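Local coordinates for protein N-acyl-D-glutamate deacylase (Bordetella bronchiseptica, PDB 3GIP) that hydrolyses N-acyl-D-glutamate to D-glutamate and a carboxylic acid, as a zinc-containing member of the amidohydrolase superfamily, at residues T89-N94 / R410-A415; P105-A110 / R155-A160; V144-L149 / A198-G203; N148-A153 / Y190-V195. All blocks are in the same frame, centred on the assembly; numbering follows the deposited sequence.

Interaction 1 (T89-N94 / R410-A415); sequences TVVVGN and RVFGFA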
loop_
_atom_site.group_PDB
_atom_site.type_symbol
_atom_site.label_atom_id
_atom_site.label_comp_id
_atom_site.label_asym_id
_atom_site.label_seq_id
_atom_site.Cartn_x
_atom_site.Cartn_y
_atom_site.Cartn_z
ATOM N N THR A 89 4.898 -8.317 -3.639
ATOM C CA THR A 89 3.669 -8.565 -2.885
ATOM C C THR A 89 2.989 -7.231 -2.615
ATOM O O THR A 89 3.658 -6.236 -2.336
ATOM C CB THR A 89 3.949 -9.235 -1.511
ATOM O OG1 THR A 89 4.501 -10.541 -1.712
ATOM C CG2 THR A 89 2.660 -9.357 -0.695
ATOM N N VAL A 90 1.665 -7.203 -2.708
ATOM C CA VAL A 90 0.932 -5.982 -2.421
ATOM C C VAL A 90 -0.251 -6.286 -1.522
ATOM O O VAL A 90 -0.898 -7.326 -1.658
ATOM C CB VAL A 90 0.405 -5.288 -3.701
ATOM C CG1 VAL A 90 -0.579 -6.192 -4.436
ATOM C CG2 VAL A 90 -0.266 -3.968 -3.325
ATOM N N VAL A 91 -0.503 -5.388 -0.579
ATOM C CA VAL A 91 -1.635 -5.521 0.322
ATOM C C VAL A 91 -2.671 -4.536 -0.213
ATOM O O VAL A 91 -2.446 -3.323 -0.217
ATOM C CB VAL A 91 -1.259 -5.145 1.772
ATOM C CG1 VAL A 91 -2.475 -5.300 2.682
ATOM C CG2 VAL A 91 -0.117 -6.030 2.259
ATOM N N VAL A 92 -3.797 -5.061 -0.688
ATOM C CA VAL A 92 -4.857 -4.219 -1.238
ATOM C C VAL A 92 -6.027 -4.076 -0.265
ATOM O O VAL A 92 -6.020 -4.673 0.815
ATOM C CB VAL A 92 -5.387 -4.797 -2.573
ATOM C CG1 VAL A 92 -4.242 -4.952 -3.569
ATOM C CG2 VAL A 92 -6.061 -6.146 -2.330
ATOM N N GLY A 93 -7.021 -3.277 -0.650
ATOM C CA GLY A 93 -8.194 -3.077 0.188
ATOM C C GLY A 93 -8.001 -2.059 1.291
ATOM O O GLY A 93 -8.565 -2.189 2.378
ATOM N N ASN A 94 -7.221 -1.025 0.999
ATOM C CA ASN A 94 -6.926 0.010 1.980
ATOM C C ASN A 94 -7.892 1.187 2.017
ATOM O O ASN A 94 -8.703 1.381 1.109
ATOM C CB ASN A 94 -5.511 0.536 1.737
ATOM C CG ASN A 94 -4.452 -0.425 2.212
ATOM O OD1 ASN A 94 -4.211 -0.544 3.410
ATOM N ND2 ASN A 94 -3.821 -1.128 1.279
ATOM N N ARG A 410 6.147 -9.330 9.130
ATOM C CA ARG A 410 5.875 -9.470 10.560
ATOM C C ARG A 410 4.551 -8.818 10.948
ATOM O O ARG A 410 3.766 -9.385 11.705
ATOM C CB ARG A 410 7.010 -8.838 11.369
ATOM C CG ARG A 410 6.698 -8.630 12.846
ATOM C CD ARG A 410 6.504 -9.947 13.587
ATOM N NE ARG A 410 6.225 -9.724 15.005
ATOM C CZ ARG A 410 5.052 -9.321 15.488
ATOM N NH1 ARG A 410 4.031 -9.098 14.670
ATOM N NH2 ARG A 410 4.903 -9.128 16.791
ATOM N N VAL A 411 4.309 -7.625 10.419
ATOM C CA VAL A 411 3.092 -6.884 10.722
ATOM C C VAL A 411 1.838 -7.538 10.149
ATOM O O VAL A 411 0.813 -7.628 10.826
ATOM C CB VAL A 411 3.198 -5.430 10.188
ATOM C CG1 VAL A 411 1.870 -4.710 10.329
ATOM C CG2 VAL A 411 4.286 -4.678 10.956
ATOM N N PHE A 412 1.932 -8.008 8.909
ATOM C CA PHE A 412 0.795 -8.619 8.230
ATOM C C PHE A 412 0.682 -10.132 8.370
ATOM O O PHE A 412 -0.295 -10.725 7.912
ATOM C CB PHE A 412 0.815 -8.212 6.756
ATOM C CG PHE A 412 0.429 -6.781 6.535
ATOM C CD1 PHE A 412 -0.904 -6.430 6.347
ATOM C CD2 PHE A 412 1.386 -5.770 6.591
ATOM C CE1 PHE A 412 -1.284 -5.095 6.225
ATOM C CE2 PHE A 412 1.016 -4.427 6.471
ATOM C CZ PHE A 412 -0.323 -4.091 6.289
ATOM N N GLY A 413 1.675 -10.751 8.997
ATOM C CA GLY A 413 1.630 -12.188 9.212
ATOM C C GLY A 413 1.950 -13.073 8.025
ATOM O O GLY A 413 1.361 -14.147 7.875
ATOM N N PHE A 414 2.879 -12.643 7.181
ATOM C CA PHE A 414 3.255 -13.437 6.021
ATOM C C PHE A 414 4.353 -14.426 6.359
ATOM O O PHE A 414 5.524 -14.058 6.481
ATOM C CB PHE A 414 3.725 -12.545 4.871
ATOM C CG PHE A 414 2.695 -11.566 4.403
ATOM C CD1 PHE A 414 1.350 -11.917 4.350
ATOM C CD2 PHE A 414 3.070 -10.293 3.991
ATOM C CE1 PHE A 414 0.398 -11.018 3.895
ATOM C CE2 PHE A 414 2.122 -9.386 3.533
ATOM C CZ PHE A 414 0.782 -9.750 3.487
ATOM N N ALA A 415 3.972 -15.688 6.508
ATOM C CA ALA A 415 4.936 -16.726 6.820
ATOM C C ALA A 415 5.725 -17.082 5.568
ATOM O O ALA A 415 5.179 -17.122 4.464
ATOM C CB ALA A 415 4.224 -17.961 7.361
#
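The backbone of Val91 hydrogen-bonds with Asp64 and Gly67, and its side chain meets Phe412 and Phe414. No hydrogen bond joins the two segments. The contact is apolar and fully buried. Val91 CG2 lies over the centre of the Phe412 ring, 4.2 Å from its centroid and only 11° off the ring normal. This is a CH-pi contact. The other methyl, Val91 CG1, reaches Phe412 CE1 at 3.7 Å. Both branches can do this because CG1 is trans to the valine N (chi1 -180°), which turns CG2 to the N side. CG2 also comes to the edge of the second ring, 4.0 Å from Phe414 CZ. One methyl thus sits between a ring face and a ring edge. Phe412 CB stands over one face of the Phe414 ring, toward its rim. Thr89 CG2 adds a looser touch, 4.3 Å from Phe414 CE2. Gly413, with positive phi just after the helix, separates the two aromatic residues. Strand 87-92 runs beside strands 57-64 and 139-145 in the barrel. Phe414 also packs on Ile63 and Ala141 of those strands. Phe412 reaches Leu214 of strand 214-218. The end of helix 406-412 and the residues that follow it thus pack across several barrel strands.

Interaction 2 (P105-A110 / R155-A160); sequences PGNTAA and RDPQAA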
loop_
_atom_site.group_PDB
_atom_site.type_symbol
_atom_site.label_atom_id
_atom_site.label_comp_id
_atom_site.label_asym_id
_atom_site.label_seq_id
_atom_site.Cartn_x
_atom_site.Cartn_y
_atom_site.Cartn_z
ATOM N N PRO A 105 -27.421 -2.485 -3.874
ATOM C CA PRO A 105 -27.761 -1.726 -5.081
ATOM C C PRO A 105 -28.109 -0.278 -4.751
ATOM O O PRO A 105 -28.938 -0.015 -3.882
ATOM C CB PRO A 105 -28.956 -2.489 -5.642
ATOM C CG PRO A 105 -28.687 -3.899 -5.205
ATOM C CD PRO A 105 -28.227 -3.713 -3.775
ATOM N N GLY A 106 -27.468 0.659 -5.441
ATOM C CA GLY A 106 -27.745 2.061 -5.194
ATOM C C GLY A 106 -26.829 2.710 -4.172
ATOM O O GLY A 106 -26.788 3.936 -4.070
ATOM N N ASN A 107 -26.108 1.899 -3.403
ATOM C CA ASN A 107 -25.184 2.429 -2.405
ATOM C C ASN A 107 -23.831 2.657 -3.057
ATOM O O ASN A 107 -23.280 1.762 -3.694
ATOM C CB ASN A 107 -25.023 1.457 -1.231
ATOM C CG ASN A 107 -26.119 1.603 -0.192
ATOM O OD1 ASN A 107 -27.004 2.448 -0.315
ATOM N ND2 ASN A 107 -26.058 0.776 0.847
ATOM N N THR A 108 -23.297 3.860 -2.902
ATOM C CA THR A 108 -22.005 4.168 -3.491
ATOM C C THR A 108 -21.211 5.116 -2.607
ATOM O O THR A 108 -21.720 5.636 -1.615
ATOM C CB THR A 108 -22.171 4.814 -4.873
ATOM O OG1 THR A 108 -20.881 4.995 -5.471
ATOM C CG2 THR A 108 -22.863 6.164 -4.745
ATOM N N ALA A 109 -19.955 5.331 -2.978
ATOM C CA ALA A 109 -19.078 6.224 -2.237
ATOM C C ALA A 109 -18.033 6.773 -3.198
ATOM O O ALA A 109 -17.505 6.042 -4.033
ATOM C CB ALA A 109 -18.401 5.473 -1.097
ATOM N N ALA A 110 -17.744 8.065 -3.081
ATOM C CA ALA A 110 -16.759 8.703 -3.945
ATOM C C ALA A 110 -15.408 7.999 -3.859
ATOM O O ALA A 110 -14.720 7.839 -4.866
ATOM C CB ALA A 110 -16.611 10.173 -3.564
ATOM N N ARG A 155 -28.954 -0.158 4.571
ATOM C CA ARG A 155 -29.895 0.391 3.603
ATOM C C ARG A 155 -29.645 1.896 3.498
ATOM O O ARG A 155 -29.807 2.499 2.433
ATOM C CB ARG A 155 -31.324 0.104 4.075
ATOM C CG ARG A 155 -32.423 0.806 3.307
ATOM C CD ARG A 155 -33.784 0.362 3.830
ATOM N NE ARG A 155 -34.874 1.166 3.290
ATOM C CZ ARG A 155 -35.052 2.454 3.559
ATOM N NH1 ARG A 155 -34.209 3.088 4.364
ATOM N NH2 ARG A 155 -36.076 3.109 3.027
ATOM N N ASP A 156 -29.251 2.493 4.620
ATOM C CA ASP A 156 -28.929 3.913 4.681
ATOM C C ASP A 156 -27.558 4.021 5.339
ATOM O O ASP A 156 -27.449 4.176 6.556
ATOM C CB ASP A 156 -29.960 4.685 5.504
ATOM C CG ASP A 156 -29.601 6.153 5.647
ATOM O OD1 ASP A 156 -28.636 6.591 4.986
ATOM O OD2 ASP A 156 -30.280 6.870 6.414
ATOM N N PRO A 157 -26.489 3.943 4.530
ATOM C CA PRO A 157 -25.109 4.022 5.014
ATOM C C PRO A 157 -24.693 5.344 5.656
ATOM O O PRO A 157 -23.540 5.506 6.055
ATOM C CB PRO A 157 -24.293 3.691 3.767
ATOM C CG PRO A 157 -25.129 4.252 2.667
ATOM C CD PRO A 157 -26.522 3.820 3.060
ATOM N N GLN A 158 -25.624 6.284 5.764
ATOM C CA GLN A 158 -25.316 7.570 6.378
ATOM C C GLN A 158 -25.853 7.655 7.805
ATOM O O GLN A 158 -25.652 8.654 8.495
ATOM C CB GLN A 158 -25.900 8.711 5.542
ATOM C CG GLN A 158 -25.347 8.790 4.127
ATOM C CD GLN A 158 -23.833 8.886 4.095
ATOM O OE1 GLN A 158 -23.241 9.765 4.724
ATOM N NE2 GLN A 158 -23.197 7.981 3.356
ATOM N N ALA A 159 -26.524 6.599 8.250
ATOM C CA ALA A 159 -27.095 6.579 9.592
ATOM C C ALA A 159 -26.244 5.787 10.575
ATOM O O ALA A 159 -25.192 5.251 10.219
ATOM C CB ALA A 159 -28.503 5.992 9.545
ATOM N N ALA A 160 -26.702 5.739 11.821
ATOM C CA ALA A 160 -26.021 4.978 12.857
ATOM C C ALA A 160 -26.529 3.558 12.650
ATOM O O ALA A 160 -27.709 3.351 12.367
ATOM C CB ALA A 160 -26.408 5.490 14.235
#
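The flat amide of Asn107 has Pro157 CG over one of its faces, 4.0 Å from Asn107 CG. Pro157 CD is on the same side but displaced outward. It is nearly equidistant from the two ends of the amide, at 3.7 Å from Asn107 OD1 and 3.8 Å from Asn107 ND2. At the edge, the carbonyl oxygen of Arg155 lies 3.9 Å from Asn107 OD1. No hydrogen bond crosses between the segments. The polar grip on the amide comes from the nitrogen. Asn107 ND2 gives hydrogen bonds to the backbone oxygens of Leu151, in the last turn of helix 146-153, and Met154, just after it. Two acceptors on one nitrogen should fix the rotation of the amide, and so keep its face toward the proline. The proline is itself set by a type I beta turn from Asp156 to Ala159, closed by Ala159 N to Asp156 O at 3.1 Å. Asp156 OD1 adds an Asx turn by accepting from Gln158 N at 3.1 Å. That donor comes from 54° out of the carboxylate plane. Pro157 also touches Leu151. The chemistry is therefore divided. The segments meet by van der Waals contact of an amide with ring methylenes, while hydrogen bonds to the last turn of the helix and the residue after it tie the loop 105-110 to this surface region.

Interaction 3 (V144-L149 / A198-G203); sequences VGHANL and AAELEG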
loop_
_atom_site.group_PDB
_atom_site.type_symbol
_atom_site.label_atom_id
_atom_site.label_comp_id
_atom_site.label_asym_id
_atom_site.label_seq_id
_atom_site.Cartn_x
_atom_site.Cartn_y
_atom_site.Cartn_z
ATOM N N VAL A 144 -10.411 -6.127 4.065
ATOM C CA VAL A 144 -11.798 -5.863 3.698
ATOM C C VAL A 144 -12.078 -4.437 4.146
ATOM O O VAL A 144 -11.749 -4.054 5.270
ATOM C CB VAL A 144 -12.780 -6.842 4.386
ATOM C CG1 VAL A 144 -12.585 -6.819 5.883
ATOM C CG2 VAL A 144 -14.215 -6.464 4.036
ATOM N N GLY A 145 -12.668 -3.645 3.259
ATOM C CA GLY A 145 -12.947 -2.257 3.580
ATOM C C GLY A 145 -14.172 -1.985 4.425
ATOM O O GLY A 145 -15.251 -2.527 4.174
ATOM N N HIS A 146 -14.003 -1.136 5.432
ATOM C CA HIS A 146 -15.096 -0.752 6.318
ATOM C C HIS A 146 -16.188 -0.055 5.504
ATOM O O HIS A 146 -17.377 -0.191 5.797
ATOM C CB HIS A 146 -14.558 0.170 7.421
ATOM C CG HIS A 146 -15.620 0.875 8.207
ATOM N ND1 HIS A 146 -16.631 0.210 8.868
ATOM C CD2 HIS A 146 -15.810 2.193 8.457
ATOM C CE1 HIS A 146 -17.398 1.088 9.491
ATOM N NE2 HIS A 146 -16.920 2.298 9.258
ATOM N N ALA A 147 -15.793 0.693 4.478
ATOM C CA ALA A 147 -16.780 1.363 3.643
ATOM C C ALA A 147 -17.635 0.292 2.973
ATOM O O ALA A 147 -18.862 0.410 2.915
ATOM C CB ALA A 147 -16.093 2.231 2.597
ATOM N N ASN A 148 -16.982 -0.755 2.471
ATOM C CA ASN A 148 -17.690 -1.856 1.820
ATOM C C ASN A 148 -18.669 -2.488 2.800
ATOM O O ASN A 148 -19.817 -2.773 2.447
ATOM C CB ASN A 148 -16.708 -2.930 1.344
ATOM C CG ASN A 148 -15.948 -2.519 0.107
ATOM O OD1 ASN A 148 -16.161 -3.063 -0.978
ATOM N ND2 ASN A 148 -15.050 -1.553 0.259
ATOM N N LEU A 149 -18.209 -2.709 4.028
ATOM C CA LEU A 149 -19.059 -3.321 5.044
ATOM C C LEU A 149 -20.312 -2.490 5.272
ATOM O O LEU A 149 -21.420 -3.028 5.281
ATOM C CB LEU A 149 -18.291 -3.493 6.358
ATOM C CG LEU A 149 -17.089 -4.441 6.278
ATOM C CD1 LEU A 149 -16.414 -4.509 7.637
ATOM C CD2 LEU A 149 -17.537 -5.830 5.841
ATOM N N ALA A 198 -17.078 5.183 17.899
ATOM C CA ALA A 198 -16.220 4.225 18.584
ATOM C C ALA A 198 -16.767 2.800 18.687
ATOM O O ALA A 198 -16.076 1.849 18.337
ATOM C CB ALA A 198 -15.869 4.749 19.973
ATOM N N ALA A 199 -18.001 2.651 19.161
ATOM C CA ALA A 199 -18.600 1.324 19.318
ATOM C C ALA A 199 -18.587 0.480 18.044
ATOM O O ALA A 199 -18.333 -0.726 18.089
ATOM C CB ALA A 199 -20.032 1.458 19.837
ATOM N N GLU A 200 -18.871 1.113 16.912
ATOM C CA GLU A 200 -18.894 0.421 15.631
ATOM C C GLU A 200 -17.515 -0.097 15.239
ATOM O O GLU A 200 -17.352 -1.261 14.856
ATOM C CB GLU A 200 -19.414 1.365 14.543
ATOM C CG GLU A 200 -19.468 0.753 13.151
ATOM C CD GLU A 200 -20.067 1.698 12.126
ATOM O OE1 GLU A 200 -20.901 2.545 12.515
ATOM O OE2 GLU A 200 -19.720 1.586 10.930
ATOM N N LEU A 201 -16.517 0.773 15.344
ATOM C CA LEU A 201 -15.156 0.410 14.981
ATOM C C LEU A 201 -14.567 -0.614 15.947
ATOM O O LEU A 201 -13.855 -1.533 15.532
ATOM C CB LEU A 201 -14.294 1.675 14.927
ATOM C CG LEU A 201 -14.851 2.740 13.968
ATOM C CD1 LEU A 201 -14.002 4.003 14.031
ATOM C CD2 LEU A 201 -14.891 2.182 12.547
ATOM N N GLU A 202 -14.882 -0.469 17.229
ATOM C CA GLU A 202 -14.383 -1.393 18.240
ATOM C C GLU A 202 -14.964 -2.783 18.013
ATOM O O GLU A 202 -14.284 -3.787 18.211
ATOM C CB GLU A 202 -14.746 -0.894 19.640
ATOM C CG GLU A 202 -14.134 0.456 19.976
ATOM C CD GLU A 202 -14.598 0.996 21.312
ATOM O OE1 GLU A 202 -15.781 0.785 21.660
ATOM O OE2 GLU A 202 -13.787 1.646 22.006
ATOM N N GLY A 203 -16.229 -2.834 17.599
ATOM C CA GLY A 203 -16.863 -4.114 17.339
ATOM C C GLY A 203 -16.111 -4.883 16.271
ATOM O O GLY A 203 -15.853 -6.079 16.414
#
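His146 presents its imidazole to two neighbours that approach from different sides. Leu201 comes over a face and Glu200 comes to the edge. Leu201 CD2 is 4.1 Å from the ring centroid of His146 and 20° off the normal, a CH-pi contact. The leucine and histidine side chains cross at about a right angle. The Glu200 carboxylate is turned 59° from the ring plane. A carboxylate oxygen lies at the ring edge; the detail is doubtful, since the imidazole is probably turned over in the model and the approach is too close there. Glu200 reaches this edge because its chain is fully stretched, with CG trans to its own N (chi1 179°). Glu200 OE1 forms a salt bridge with Arg150. This partner probably helps to place the buried acid beside the imidazole. His146 opens helix 146-153, with Gly145 at the N-cap position. Leu149 N bonds to Gly145 O at 3.0 Å in the first turn. Both His146 and Leu201 also pack on Thr186 of strand 183-187. The contact thus joins two helices that come after the neighbouring barrel strands 139-145 and 183-187. It belongs to the shell of a TIM barrel, with the His146 side chain about 12 Å from the zinc.

Interaction 4 (N148-A153 / Y190-V195); sequences NLRLAA and YQPGAV. With ACY (acetic acid), chain C.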
loop_
_atom_site.group_PDB
_atom_site.type_symbol
_atom_site.label_atom_id
_atom_site.label_comp_id
_atom_site.label_asym_id
_atom_site.label_seq_id
_atom_site.Cartn_x
_atom_site.Cartn_y
_atom_site.Cartn_z
ATOM N N ASN A 148 -16.982 -0.755 2.471
ATOM C CA ASN A 148 -17.690 -1.856 1.820
ATOM C C ASN A 148 -18.669 -2.488 2.800
ATOM O O ASN A 148 -19.817 -2.773 2.447
ATOM C CB ASN A 148 -16.708 -2.930 1.344
ATOM C CG ASN A 148 -15.948 -2.519 0.107
ATOM O OD1 ASN A 148 -16.161 -3.063 -0.978
ATOM N ND2 ASN A 148 -15.050 -1.553 0.259
ATOM N N LEU A 149 -18.209 -2.709 4.028
ATOM C CA LEU A 149 -19.059 -3.321 5.044
ATOM C C LEU A 149 -20.312 -2.490 5.272
ATOM O O LEU A 149 -21.420 -3.028 5.281
ATOM C CB LEU A 149 -18.291 -3.493 6.358
ATOM C CG LEU A 149 -17.089 -4.441 6.278
ATOM C CD1 LEU A 149 -16.414 -4.509 7.637
ATOM C CD2 LEU A 149 -17.537 -5.830 5.841
ATOM N N ARG A 150 -20.143 -1.183 5.450
ATOM C CA ARG A 150 -21.284 -0.303 5.660
ATOM C C ARG A 150 -22.208 -0.281 4.447
ATOM O O ARG A 150 -23.427 -0.376 4.585
ATOM C CB ARG A 150 -20.830 1.131 5.959
ATOM C CG ARG A 150 -20.778 1.475 7.434
ATOM C CD ARG A 150 -20.795 2.984 7.657
ATOM N NE ARG A 150 -21.055 3.302 9.058
ATOM C CZ ARG A 150 -22.042 4.086 9.478
ATOM N NH1 ARG A 150 -22.868 4.645 8.605
ATOM N NH2 ARG A 150 -22.221 4.291 10.776
ATOM N N LEU A 151 -21.628 -0.152 3.258
ATOM C CA LEU A 151 -22.423 -0.092 2.034
ATOM C C LEU A 151 -23.135 -1.399 1.719
ATOM O O LEU A 151 -24.140 -1.407 1.006
ATOM C CB LEU A 151 -21.543 0.303 0.849
ATOM C CG LEU A 151 -20.878 1.678 0.949
ATOM C CD1 LEU A 151 -19.918 1.854 -0.211
ATOM C CD2 LEU A 151 -21.937 2.775 0.957
ATOM N N ALA A 152 -22.615 -2.499 2.249
ATOM C CA ALA A 152 -23.205 -3.809 2.006
ATOM C C ALA A 152 -24.235 -4.198 3.060
ATOM O O ALA A 152 -25.150 -4.978 2.785
ATOM C CB ALA A 152 -22.105 -4.866 1.948
ATOM N N ALA A 153 -24.096 -3.643 4.260
ATOM C CA ALA A 153 -24.993 -3.980 5.357
ATOM C C ALA A 153 -26.061 -2.948 5.689
ATOM O O ALA A 153 -27.062 -3.279 6.327
ATOM C CB ALA A 153 -24.169 -4.275 6.613
ATOM N N TYR A 190 -13.352 9.690 4.883
ATOM C CA TYR A 190 -14.289 9.552 3.769
ATOM C C TYR A 190 -15.672 9.058 4.174
ATOM O O TYR A 190 -15.856 8.470 5.240
ATOM C CB TYR A 190 -13.759 8.548 2.745
ATOM C CG TYR A 190 -12.387 8.833 2.199
ATOM C CD1 TYR A 190 -12.105 10.034 1.559
ATOM C CD2 TYR A 190 -11.377 7.873 2.280
ATOM C CE1 TYR A 190 -10.851 10.275 1.006
ATOM C CE2 TYR A 190 -10.123 8.102 1.731
ATOM C CZ TYR A 190 -9.868 9.305 1.095
ATOM O OH TYR A 190 -8.628 9.535 0.543
ATOM N N GLN A 191 -16.636 9.291 3.293
ATOM C CA GLN A 191 -17.990 8.810 3.513
ATOM C C GLN A 191 -17.967 7.397 2.947
ATOM O O GLN A 191 -17.284 7.133 1.955
ATOM C CB GLN A 191 -18.998 9.660 2.738
ATOM C CG GLN A 191 -19.186 11.054 3.295
ATOM C CD GLN A 191 -19.652 11.040 4.736
ATOM O OE1 GLN A 191 -20.652 10.401 5.072
ATOM N NE2 GLN A 191 -18.933 11.747 5.598
ATOM N N PRO A 192 -18.708 6.465 3.561
ATOM C CA PRO A 192 -19.566 6.628 4.738
ATOM C C PRO A 192 -18.865 6.305 6.060
ATOM O O PRO A 192 -19.456 6.443 7.132
ATOM C CB PRO A 192 -20.697 5.655 4.451
ATOM C CG PRO A 192 -19.938 4.494 3.873
ATOM C CD PRO A 192 -18.949 5.159 2.921
ATOM N N GLY A 193 -17.609 5.875 5.984
ATOM C CA GLY A 193 -16.874 5.526 7.190
ATOM C C GLY A 193 -16.829 6.597 8.266
ATOM O O GLY A 193 -16.845 6.289 9.458
ATOM N N ALA A 194 -16.778 7.855 7.847
ATOM C CA ALA A 194 -16.717 8.981 8.772
ATOM C C ALA A 194 -17.891 9.029 9.747
ATOM O O ALA A 194 -17.785 9.607 10.830
ATOM C CB ALA A 194 -16.642 10.285 7.986
ATOM N N VAL A 195 -19.010 8.423 9.359
ATOM C CA VAL A 195 -20.206 8.408 10.196
ATOM C C VAL A 195 -20.051 7.495 11.409
ATOM O O VAL A 195 -20.711 7.690 12.432
ATOM C CB VAL A 195 -21.436 7.941 9.378
ATOM C CG1 VAL A 195 -22.675 7.897 10.262
ATOM C CG2 VAL A 195 -21.657 8.873 8.199
HETATM C C ACY C . -5.939 7.427 -0.197
HETATM O O ACY C . -6.874 7.659 0.535
HETATM O OXT ACY C . -4.835 6.867 0.294
HETATM C CH3 ACY C . -6.021 7.768 -1.657
#
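Apolar contact links Leu151 and Arg150 to Pro192. Leu151 CD2 lies 3.9 Å from Pro192 CG, with the side chains crossing at about a right angle. Arg150 CB comes from the helix to the same ring carbon, 4.1 Å from Pro192 CG. The guanidinium of Arg150 makes a second kind of contact. One of its faces carries Val195 CB and Pro192 O. Arg150 NH1 is 3.7 Å from Val195 CG1. The chain of Arg150 is extended from CG to NE, which takes the flat group past the proline to the valine. No hydrogen bond crosses between the segments. Polar partners of the guanidinium lie beyond them, in Glu200 and the backbone oxygen of Ala159. They probably fix the plane against which Val195 packs. A backbone bond from Ala194 N to Tyr190 O, 2.8 Å, shapes the loop. Ligand contact is made by Tyr190. Its OH donates to O of an acetate, probably from the crystallisation liquor, at 2.6 Å, and also bonds with Thr289. The Tyr190 ring meets His218, a zinc ligand. The loop between strand 183-187 and helix 198-210 thus packs on helix 146-153 through Pro192 and Val195, while its Tyr190 faces the metal site of this TIM-barrel amidohydrolase.

Interaction 4 touches both 2 and 3, which do not touch each other, while interaction 1 stands apart in the barrel. The centres of interactions 2 and 4 are 7 Å apart, and those of 3 and 4 are 8 Å apart. Helix 146-153 serves interactions 3 and 4, and Arg150 ties all three together through Glu200 and Ala159. Interaction 1 has its centre 19 Å from that of interaction 3, but its strand 87-92 neighbours strand 139-145. Strand 87-92 leads on to the zinc ligand Cys95. The side chains of Val91 and His146 each lie about 12 Å from zinc, and that of Pro192 about 13 Å. Interaction 4 alone reaches the bound acetate.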